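Local coordinates for protein mannuronan C5-epimerase (Pseudomonas syringae pv. tomato, PDB 4NK6) that converts beta-D-mannuronate to alpha-L-guluronate within the alginate polymer and helps guide the new chain safely through the periplasm, at residues 420-425 / 441-446. Residues are numbered along the deposited sequence; the frame is centred on the assembly and turned at random.
Sequences GELSSN and YRVSML
The last rungs of the right-handed beta-helix meet where E421 of strand 421-423 pairs in parallel with S444 of the weakly bonded strand at about 444-445, near the C-terminal end of the modelled chain. The pairing illustrates how a coil of a parallel solenoid is stitched to the next. Two backbone bonds carry it: S444 N donates to G420 O (3.1 Å), and L422 N gives S444 O a straighter bond of 2.8 Å, its N-H...O angle 167°. The carbonyl O of the same L422 meets the CA of M445, one residue beyond S444, at 3.3 Å, a CA-H...O contact, and water joins L422 O to L446 O; a second water links L446 O with S424 N.

On the face carrying E421 and S444, E421 extends with CG anti to its backbone N (chi1 172°), and L446 crosses it so that CD1 lies 3.2 Å from OE1. That same oxygen accepts S423 OG (2.8 Å) through its anti lone pair. On the face carrying L422 and M445, L422 CG rests on V443 CG1 (4.0 Å), while the L422 and M445 side chains run side by side, with M417 and P429 adding further apolar contacts. Strand 381-383 flanks 421-423 on its other edge. Direct backbone hydrogen bonds thus join G420 and L422 to S444, whereas L446 O is reached through water, and S423 OG, holding OE1 of E421, limits how that carboxylate can turn.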
ATOM      1  N   GLY A 420       3.033 -28.267 -11.016  1.00 33.61           N
ATOM      2  CA  GLY A 420       2.977 -28.007  -9.593  1.00 32.68           C
ATOM      3  C   GLY A 420       2.467 -29.184  -8.793  1.00 37.88           C
ATOM      4  O   GLY A 420       2.421 -30.316  -9.279  1.00 39.16           O
ATOM      5  N   GLU A 421       2.072 -28.918  -7.553  1.00 36.74           N
ATOM      6  CA  GLU A 421       1.693 -29.993  -6.651  1.00 34.34           C
ATOM      7  C   GLU A 421       0.621 -29.573  -5.648  1.00 35.57           C
ATOM      8  O   GLU A 421       0.663 -28.473  -5.102  1.00 34.50           O
ATOM      9  CB  GLU A 421       2.938 -30.525  -5.923  1.00 36.01           C
ATOM     10  CG  GLU A 421       2.625 -31.509  -4.815  1.00 42.52           C
ATOM     11  CD  GLU A 421       3.842 -32.287  -4.349  1.00 56.50           C
ATOM     12  OE1 GLU A 421       3.766 -32.884  -3.257  1.00 61.93           O
ATOM     13  OE2 GLU A 421       4.867 -32.313  -5.068  1.00 56.18           O
ATOM     14  N   LEU A 422      -0.336 -30.462  -5.421  1.00 31.16           N
ATOM     15  CA  LEU A 422      -1.357 -30.285  -4.399  1.00 33.10           C
ATOM     16  C   LEU A 422      -1.269 -31.491  -3.502  1.00 39.45           C
ATOM     17  O   LEU A 422      -1.543 -32.596  -3.956  1.00 42.61           O
ATOM     18  CB  LEU A 422      -2.749 -30.271  -5.039  1.00 30.90           C
ATOM     19  CG  LEU A 422      -2.920 -29.340  -6.235  1.00 32.56           C
ATOM     20  CD1 LEU A 422      -4.318 -29.459  -6.849  1.00 32.02           C
ATOM     21  CD2 LEU A 422      -2.621 -27.892  -5.827  1.00 28.53           C
ATOM     22  N   SER A 423      -0.882 -31.311  -2.242  1.00 37.15           N
ATOM     23  CA  SER A 423      -0.777 -32.475  -1.361  1.00 41.16           C
ATOM     24  C   SER A 423      -0.889 -32.147   0.123  1.00 37.54           C
ATOM     25  O   SER A 423      -0.632 -31.018   0.537  1.00 38.22           O
ATOM     26  CB  SER A 423       0.509 -33.258  -1.649  1.00 54.24           C
ATOM     27  OG  SER A 423       1.647 -32.449  -1.447  1.00 61.59           O
ATOM     28  N   SER A 424      -1.316 -33.139   0.902  1.00 36.08           N
ATOM     29  CA  SER A 424      -1.462 -33.014   2.358  1.00 38.54           C
ATOM     30  C   SER A 424      -2.456 -31.946   2.811  1.00 37.65           C
ATOM     31  O   SER A 424      -2.414 -31.517   3.960  1.00 36.08           O
ATOM     32  CB  SER A 424      -0.108 -32.755   3.029  1.00 44.55           C
ATOM     33  OG  SER A 424       0.836 -33.737   2.666  1.00 50.53           O
ATOM     34  N   ASN A 425      -3.356 -31.527   1.926  1.00 31.13           N
ATOM     35  CA  ASN A 425      -4.365 -30.535   2.313  1.00 31.76           C
ATOM     36  C   ASN A 425      -5.490 -31.186   3.097  1.00 37.58           C
ATOM     37  O   ASN A 425      -5.847 -32.341   2.848  1.00 41.81           O
ATOM     38  CB  ASN A 425      -4.889 -29.768   1.094  1.00 29.13           C
ATOM     39  CG  ASN A 425      -3.788 -29.007   0.377  1.00 32.23           C
ATOM     40  OD1 ASN A 425      -3.312 -27.978   0.865  1.00 32.44           O
ATOM     41  ND2 ASN A 425      -3.366 -29.512  -0.781  1.00 28.37           N
ATOM     42  N   TYR A 441      -3.480 -30.312 -16.345  1.00 35.54           N
ATOM     43  CA  TYR A 441      -2.429 -31.034 -17.047  1.00 39.85           C
ATOM     44  C   TYR A 441      -1.243 -31.255 -16.112  1.00 38.13           C
ATOM     45  O   TYR A 441      -0.711 -30.302 -15.546  1.00 36.31           O
ATOM     46  CB  TYR A 441      -1.973 -30.256 -18.287  1.00 44.10           C
ATOM     47  CG  TYR A 441      -3.094 -29.881 -19.241  1.00 53.03           C
ATOM     48  CD1 TYR A 441      -3.743 -28.653 -19.136  1.00 49.98           C
ATOM     49  CD2 TYR A 441      -3.503 -30.754 -20.247  1.00 52.18           C
ATOM     50  CE1 TYR A 441      -4.764 -28.301 -20.008  1.00 45.33           C
ATOM     51  CE2 TYR A 441      -4.530 -30.413 -21.122  1.00 49.92           C
ATOM     52  CZ  TYR A 441      -5.154 -29.185 -20.995  1.00 49.75           C
ATOM     53  OH  TYR A 441      -6.168 -28.835 -21.859  1.00 52.35           O
ATOM     54  N   ARG A 442      -0.859 -32.518 -15.943  1.00 38.43           N
ATOM     55  CA  ARG A 442       0.374 -32.887 -15.249  1.00 37.98           C
ATOM     56  C   ARG A 442       0.486 -32.255 -13.868  1.00 38.68           C
ATOM     57  O   ARG A 442       1.564 -31.836 -13.463  1.00 41.95           O
ATOM     58  CB  ARG A 442       1.607 -32.527 -16.101  1.00 41.76           C
ATOM     59  N   VAL A 443      -0.638 -32.150 -13.165  1.00 37.29           N
ATOM     60  CA  VAL A 443      -0.610 -31.714 -11.781  1.00 36.68           C
ATOM     61  C   VAL A 443      -0.304 -32.920 -10.901  1.00 40.19           C
ATOM     62  O   VAL A 443      -0.923 -33.976 -11.033  1.00 38.69           O
ATOM     63  CB  VAL A 443      -1.949 -31.079 -11.339  1.00 38.59           C
ATOM     64  CG1 VAL A 443      -1.874 -30.637  -9.880  1.00 33.04           C
ATOM     65  CG2 VAL A 443      -2.296 -29.898 -12.234  1.00 35.10           C
ATOM     66  N   SER A 444       0.676 -32.767 -10.023  1.00 36.64           N
ATOM     67  CA  SER A 444       0.965 -33.793  -9.037  1.00 39.05           C
ATOM     68  C   SER A 444      -0.008 -33.674  -7.848  1.00 40.31           C
ATOM     69  O   SER A 444      -0.153 -32.609  -7.239  1.00 39.38           O
ATOM     70  CB  SER A 444       2.432 -33.685  -8.601  1.00 40.80           C
ATOM     71  OG  SER A 444       2.717 -34.578  -7.551  1.00 54.20           O
ATOM     72  N   MET A 445      -0.714 -34.760  -7.551  1.00 38.87           N
ATOM     73  CA  MET A 445      -1.600 -34.802  -6.388  1.00 39.31           C
ATOM     74  C   MET A 445      -1.265 -36.055  -5.596  1.00 50.38           C
ATOM     75  O   MET A 445      -1.745 -37.141  -5.913  1.00 52.20           O
ATOM     76  CB  MET A 445      -3.077 -34.833  -6.808  1.00 37.82           C
ATOM     77  CG  MET A 445      -3.488 -33.727  -7.781  1.00 35.05           C
ATOM     78  SD  MET A 445      -5.277 -33.513  -7.895  1.00 36.70           S
ATOM     79  CE  MET A 445      -5.393 -32.476  -9.364  1.00 29.49           C
ATOM     80  N   LEU A 446      -0.431 -35.905  -4.572  1.00 52.76           N
ATOM     81  CA  LEU A 446       0.073 -37.059  -3.829  1.00 57.77           C
ATOM     82  C   LEU A 446      -1.002 -37.707  -2.956  1.00 58.68           C
ATOM     83  O   LEU A 446      -1.786 -37.016  -2.300  1.00 58.95           O
ATOM     84  CB  LEU A 446       1.291 -36.665  -2.993  1.00 60.01           C
ATOM     85  CG  LEU A 446       2.465 -36.126  -3.816  1.00 67.20           C
ATOM     86  CD1 LEU A 446       3.731 -36.064  -2.980  1.00 70.05           C
ATOM     87  CD2 LEU A 446       2.688 -36.967  -5.072  1.00 66.48           C
TER
HETATM   88  O   HOH W   1      -3.241 -34.479  -2.816  1.00 42.92           O
HETATM   89  O   HOH W   2      -1.928 -35.836   0.179  1.00 52.46           O